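Local atomic coordinates of alpha-amylase G-6 (Bacillus halodurans, PDB entry 2C3G), a protein that probably binds starch through this family 26 carbohydrate-binding module, one domain of a longer alpha-amylase from Bacillus halodurans. Residues Met3-Asp15 against Phe81-His93. Sequence-based numbering, arbitrary orientation.
Sequences MASGLTIYFKKPD and FRDQDGWFDGEWH. With CD (cadmium ion), chain C; CD (cadmium ion), chain B.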
loop_
_atom_site.group_PDB
_atom_site.type_symbol
_atom_site.label_atom_id
_atom_site.label_comp_id
_atom_site.label_asym_id
_atom_site.label_seq_id
_atom_site.Cartn_x
_atom_site.Cartn_y
_atom_site.Cartn_z
ATOM N N MET A 3 18.019 10.113 5.632
ATOM C CA MET A 3 17.033 9.353 6.407
ATOM C C MET A 3 16.412 8.274 5.530
ATOM O O MET A 3 16.638 8.228 4.310
ATOM C CB MET A 3 15.933 10.272 6.969
ATOM C CG MET A 3 15.011 10.851 5.925
ATOM S SD MET A 3 14.293 12.497 6.304
ATOM C CE MET A 3 14.245 13.245 4.638
ATOM N N ALA A 4 15.644 7.389 6.154
ATOM C CA ALA A 4 14.893 6.381 5.419
ATOM C C ALA A 4 13.656 7.053 4.772
ATOM O O ALA A 4 12.729 7.467 5.463
ATOM C CB ALA A 4 14.495 5.219 6.347
ATOM N N SER A 5 13.667 7.131 3.448
ATOM C CA SER A 5 12.677 7.847 2.655
ATOM C C SER A 5 11.982 6.925 1.658
ATOM O O SER A 5 12.528 5.878 1.246
ATOM C CB SER A 5 13.369 8.954 1.851
ATOM O OG SER A 5 13.616 10.103 2.635
ATOM N N GLY A 6 10.810 7.347 1.206
ATOM C CA GLY A 6 10.076 6.602 0.214
ATOM C C GLY A 6 8.582 6.861 0.270
ATOM O O GLY A 6 8.125 8.010 0.416
ATOM N N LEU A 7 7.799 5.793 0.123
ATOM C CA LEU A 7 6.351 5.981 0.159
ATOM C C LEU A 7 5.740 5.148 1.266
ATOM O O LEU A 7 5.788 3.926 1.208
ATOM C CB LEU A 7 5.733 5.725 -1.234
ATOM C CG LEU A 7 5.199 6.877 -2.126
ATOM C CD1 LEU A 7 5.726 8.288 -1.852
ATOM C CD2 LEU A 7 5.367 6.567 -3.609
ATOM N N THR A 8 5.244 5.815 2.308
ATOM C CA THR A 8 4.554 5.155 3.417
ATOM C C THR A 8 3.070 5.135 3.109
ATOM O O THR A 8 2.488 6.143 2.724
ATOM C CB THR A 8 4.790 5.869 4.774
ATOM O OG1 THR A 8 6.177 5.838 5.092
ATOM C CG2 THR A 8 4.128 5.065 5.931
ATOM N N ILE A 9 2.458 3.974 3.244
ATOM C CA ILE A 9 1.059 3.837 2.916
ATOM C C ILE A 9 0.371 3.193 4.104
ATOM O O ILE A 9 0.877 2.223 4.650
ATOM C CB ILE A 9 0.878 3.071 1.535
ATOM C CG1 ILE A 9 0.952 4.063 0.365
ATOM C CG2 ILE A 9 -0.519 2.504 1.359
ATOM C CD1 ILE A 9 2.277 4.424 -0.081
ATOM N N TYR A 10 -0.747 3.776 4.536
ATOM C CA TYR A 10 -1.561 3.200 5.605
ATOM C C TYR A 10 -2.873 2.772 5.017
ATOM O O TYR A 10 -3.464 3.488 4.223
ATOM C CB TYR A 10 -1.847 4.185 6.736
ATOM C CG TYR A 10 -0.633 4.684 7.457
ATOM C CD1 TYR A 10 -0.268 4.156 8.695
ATOM C CD2 TYR A 10 0.154 5.683 6.896
ATOM C CE1 TYR A 10 0.860 4.629 9.366
ATOM C CE2 TYR A 10 1.273 6.163 7.539
ATOM C CZ TYR A 10 1.619 5.634 8.766
ATOM O OH TYR A 10 2.720 6.109 9.389
ATOM N N PHE A 11 -3.314 1.589 5.416
ATOM C CA PHE A 11 -4.515 1.009 4.880
ATOM C C PHE A 11 -5.515 0.688 5.987
ATOM O O PHE A 11 -5.193 -0.003 6.932
ATOM C CB PHE A 11 -4.119 -0.260 4.128
ATOM C CG PHE A 11 -5.265 -0.970 3.502
ATOM C CD1 PHE A 11 -6.218 -0.264 2.774
ATOM C CD2 PHE A 11 -5.384 -2.328 3.635
ATOM C CE1 PHE A 11 -7.287 -0.912 2.194
ATOM C CE2 PHE A 11 -6.453 -2.991 3.075
ATOM C CZ PHE A 11 -7.411 -2.272 2.345
ATOM N N LYS A 12 -6.738 1.183 5.852
ATOM C CA LYS A 12 -7.795 0.795 6.763
ATOM C C LYS A 12 -8.452 -0.451 6.206
ATOM O O LYS A 12 -9.242 -0.385 5.242
ATOM C CB LYS A 12 -8.801 1.915 6.978
ATOM C CG LYS A 12 -9.774 1.554 8.049
ATOM C CD LYS A 12 -9.941 2.638 9.053
ATOM C CE LYS A 12 -11.362 3.096 9.056
ATOM N NZ LYS A 12 -11.700 3.801 10.331
ATOM N N LYS A 13 -8.073 -1.589 6.789
ATOM C CA LYS A 13 -8.460 -2.903 6.273
ATOM C C LYS A 13 -9.930 -3.181 6.564
ATOM O O LYS A 13 -10.384 -2.986 7.702
ATOM C CB LYS A 13 -7.578 -4.002 6.881
ATOM C CG LYS A 13 -7.861 -5.413 6.367
ATOM C CD LYS A 13 -7.154 -6.506 7.209
ATOM C CE LYS A 13 -7.912 -6.901 8.493
ATOM N NZ LYS A 13 -9.340 -7.329 8.285
ATOM N N PRO A 14 -10.691 -3.588 5.534
ATOM C CA PRO A 14 -12.080 -4.022 5.737
ATOM C C PRO A 14 -12.092 -5.248 6.622
ATOM O O PRO A 14 -11.162 -6.059 6.646
ATOM C CB PRO A 14 -12.561 -4.335 4.322
ATOM C CG PRO A 14 -11.649 -3.492 3.475
ATOM C CD PRO A 14 -10.319 -3.629 4.114
ATOM N N ASP A 15 -13.137 -5.362 7.404
ATOM C CA ASP A 15 -13.147 -6.377 8.445
ATOM C C ASP A 15 -13.251 -7.787 7.881
ATOM O O ASP A 15 -12.837 -8.742 8.540
ATOM C CB ASP A 15 -14.264 -6.076 9.432
ATOM C CG ASP A 15 -13.851 -5.054 10.475
ATOM O OD1 ASP A 15 -14.788 -4.304 10.874
ATOM O OD2 ASP A 15 -12.644 -4.939 10.954
ATOM N N PHE A 81 -2.391 5.202 -8.333
ATOM C CA PHE A 81 -1.110 5.888 -8.510
ATOM C C PHE A 81 -0.837 6.804 -7.325
ATOM O O PHE A 81 -1.718 7.575 -6.931
ATOM C CB PHE A 81 -1.036 6.677 -9.832
ATOM C CG PHE A 81 0.201 7.540 -9.949
ATOM C CD1 PHE A 81 1.405 6.998 -10.349
ATOM C CD2 PHE A 81 0.162 8.902 -9.616
ATOM C CE1 PHE A 81 2.545 7.787 -10.425
ATOM C CE2 PHE A 81 1.302 9.694 -9.693
ATOM C CZ PHE A 81 2.485 9.136 -10.097
ATOM N N ARG A 82 0.385 6.697 -6.778
ATOM C CA ARG A 82 0.943 7.529 -5.691
ATOM C C ARG A 82 2.469 7.488 -5.889
ATOM O O ARG A 82 2.925 6.498 -6.388
ATOM C CB ARG A 82 0.742 6.768 -4.370
ATOM C CG ARG A 82 -0.614 6.694 -3.774
ATOM C CD ARG A 82 -0.716 7.507 -2.519
ATOM N NE ARG A 82 -1.818 8.416 -2.706
ATOM C CZ ARG A 82 -2.083 9.493 -1.989
ATOM N NH1 ARG A 82 -3.145 10.200 -2.317
ATOM N NH2 ARG A 82 -1.334 9.871 -0.978
ATOM N N ASP A 83 3.350 8.421 -5.532
ATOM C CA ASP A 83 3.442 9.881 -5.626
ATOM C C ASP A 83 3.505 10.707 -4.323
ATOM O O ASP A 83 4.209 11.702 -4.276
ATOM C CB ASP A 83 2.761 10.470 -6.871
ATOM C CG ASP A 83 2.562 11.969 -6.805
ATOM O OD1 ASP A 83 3.259 12.736 -7.528
ATOM O OD2 ASP A 83 1.672 12.459 -6.087
ATOM N N GLN A 84 2.858 10.234 -3.263
ATOM C CA GLN A 84 2.847 10.883 -1.957
ATOM C C GLN A 84 2.414 9.839 -0.891
ATOM O O GLN A 84 1.685 8.923 -1.213
ATOM C CB GLN A 84 1.881 12.080 -1.991
ATOM C CG GLN A 84 1.902 12.980 -0.769
ATOM C CD GLN A 84 0.884 14.142 -0.828
ATOM O OE1 GLN A 84 1.088 15.193 -0.186
ATOM N NE2 GLN A 84 -0.203 13.948 -1.545
ATOM N N ASP A 85 2.883 9.955 0.356
ATOM C CA ASP A 85 2.282 9.190 1.476
ATOM C C ASP A 85 0.828 9.722 1.644
ATOM O O ASP A 85 0.552 10.776 1.118
ATOM C CB ASP A 85 3.077 9.421 2.778
ATOM C CG ASP A 85 4.579 9.421 2.591
ATOM O OD1 ASP A 85 5.250 10.267 3.213
ATOM O OD2 ASP A 85 5.218 8.611 1.897
ATOM N N GLY A 86 -0.165 9.050 2.249
ATOM C CA GLY A 86 -0.286 7.650 2.441
ATOM C C GLY A 86 -1.427 7.067 3.282
ATOM O O GLY A 86 -1.175 6.013 3.690
ATOM N N TRP A 87 -2.603 7.666 3.560
ATOM C CA TRP A 87 -3.697 6.951 4.335
ATOM C C TRP A 87 -4.980 6.693 3.546
ATOM O O TRP A 87 -5.730 7.623 3.240
ATOM C CB TRP A 87 -4.119 7.644 5.673
ATOM C CG TRP A 87 -3.040 7.973 6.568
ATOM C CD1 TRP A 87 -2.023 8.842 6.316
ATOM C CD2 TRP A 87 -2.809 7.447 7.884
ATOM N NE1 TRP A 87 -1.167 8.889 7.391
ATOM C CE2 TRP A 87 -1.631 8.040 8.369
ATOM C CE3 TRP A 87 -3.487 6.524 8.706
ATOM C CZ2 TRP A 87 -1.095 7.746 9.648
ATOM C CZ3 TRP A 87 -2.959 6.215 9.960
ATOM C CH2 TRP A 87 -1.781 6.844 10.427
ATOM N N PHE A 88 -5.272 5.423 3.255
ATOM C CA PHE A 88 -6.479 5.091 2.501
ATOM C C PHE A 88 -7.596 4.406 3.320
ATOM O O PHE A 88 -7.392 3.334 3.832
ATOM C CB PHE A 88 -6.096 4.248 1.289
ATOM C CG PHE A 88 -7.252 3.912 0.405
ATOM C CD1 PHE A 88 -7.719 4.824 -0.540
ATOM C CD2 PHE A 88 -7.889 2.693 0.525
ATOM C CE1 PHE A 88 -8.778 4.490 -1.391
ATOM C CE2 PHE A 88 -8.934 2.360 -0.307
ATOM C CZ PHE A 88 -9.372 3.255 -1.275
ATOM N N ASP A 89 -8.765 5.045 3.429
ATOM C CA ASP A 89 -9.942 4.454 4.073
ATOM C C ASP A 89 -11.162 4.354 3.145
ATOM O O ASP A 89 -12.296 4.349 3.604
ATOM C CB ASP A 89 -10.344 5.289 5.278
ATOM C CG ASP A 89 -10.802 6.682 4.907
ATOM O OD1 ASP A 89 -10.821 7.513 5.873
ATOM O OD2 ASP A 89 -11.180 7.085 3.736
ATOM N N GLY A 90 -10.932 4.271 1.838
ATOM C CA GLY A 90 -11.990 4.431 0.861
ATOM C C GLY A 90 -11.774 5.751 0.147
ATOM O O GLY A 90 -12.214 5.930 -0.978
ATOM N N GLU A 91 -11.098 6.681 0.812
ATOM C CA GLU A 91 -10.561 7.880 0.158
ATOM C C GLU A 91 -9.124 8.050 0.651
ATOM O O GLU A 91 -8.766 7.533 1.713
ATOM C CB GLU A 91 -11.392 9.124 0.486
ATOM C CG GLU A 91 -10.858 10.434 -0.098
ATOM C CD GLU A 91 -10.848 10.436 -1.639
ATOM O OE1 GLU A 91 -11.962 10.631 -2.207
ATOM O OE2 GLU A 91 -9.755 10.228 -2.265
ATOM N N TRP A 92 -8.295 8.739 -0.144
ATOM C CA TRP A 92 -6.945 9.078 0.255
ATOM C C TRP A 92 -6.861 10.353 1.097
ATOM O O TRP A 92 -7.486 11.377 0.790
ATOM C CB TRP A 92 -6.046 9.186 -0.958
ATOM C CG TRP A 92 -5.734 7.858 -1.586
ATOM C CD1 TRP A 92 -6.344 7.313 -2.663
ATOM C CD2 TRP A 92 -4.720 6.920 -1.179
ATOM N NE1 TRP A 92 -5.785 6.091 -2.968
ATOM C CE2 TRP A 92 -4.777 5.825 -2.077
ATOM C CE3 TRP A 92 -3.752 6.905 -0.171
ATOM C CZ2 TRP A 92 -3.925 4.726 -1.975
ATOM C CZ3 TRP A 92 -2.907 5.824 -0.074
ATOM C CH2 TRP A 92 -2.998 4.735 -0.973
ATOM N N HIS A 93 -6.085 10.260 2.173
ATOM C CA HIS A 93 -5.759 11.402 3.031
ATOM C C HIS A 93 -4.253 11.395 3.209
ATOM O O HIS A 93 -3.663 10.312 3.309
ATOM C CB HIS A 93 -6.379 11.267 4.434
ATOM C CG HIS A 93 -7.863 11.110 4.447
ATOM N ND1 HIS A 93 -8.720 12.158 4.737
ATOM C CD2 HIS A 93 -8.647 10.017 4.274
ATOM C CE1 HIS A 93 -9.966 11.721 4.699
ATOM N NE2 HIS A 93 -9.948 10.428 4.419
HETATM CD CD CD C . -11.810 9.082 4.831
HETATM CD CD CD B . -12.267 -3.865 12.853
HETATM O O HOH W 1 -11.592 6.362 8.126
HETATM O O HOH W 2 -14.201 -4.038 13.198
HETATM O O HOH W 3 -12.385 10.439 6.574
#
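With CG set anti to the carbonyl carbon in both Y10 (chi1 -62°) and W87 (chi1 -51°), the two aromatic side chains leave neighbouring strands in the same direction and lie side by side. Strands 6-12 and 86-88 run parallel, joining the first strand of this all-beta starch-binding module to its C-terminal part within a mixed sheet; strand 49-55 flanks 6-12 on its other edge, antiparallel. The Y10 ring stacks face to face on the six-membered ring of W87, planes only 5° apart, with Y10 CD2 3.3 Å from W87 CE2. Y10 CB also sits over that ring, a CH-pi contact, and the benzo ring of the indole matches the phenol ring in size, so that one face covers the other. W49 meets W87 and Y45 meets Y10 edge-to-face. Were W87 an alanine, the stack would be gone, and the Y10 ring, bare on that face, is likely to turn more freely.

On the opposite face of the sheet, F11 and F88, both with CG anti to the backbone N, lie side by side, F11 CE1 at the edge of the F88 ring. As large apolar rings they suit the buried layer, where F64 stacks on F11 and W72 meets F88 edge-to-face. Two nearly straight backbone bonds fix the pairing: F88 N gives to Y10 O at 2.8 Å and K12 N to F88 O at 3.0 Å.

Before G86, D85 suits its place because its carboxylate can accept: D85 OD2 takes the amide N of T8 at 2.8 Å, met from above the carboxylate plane. At the other end D89 OD1 and OD2 chelate a cadmium ion with H93 NE2 and a water. A second water links the segments, accepting a weak bond from K12 NZ and donating to D89 OD1 at 2.6 Å.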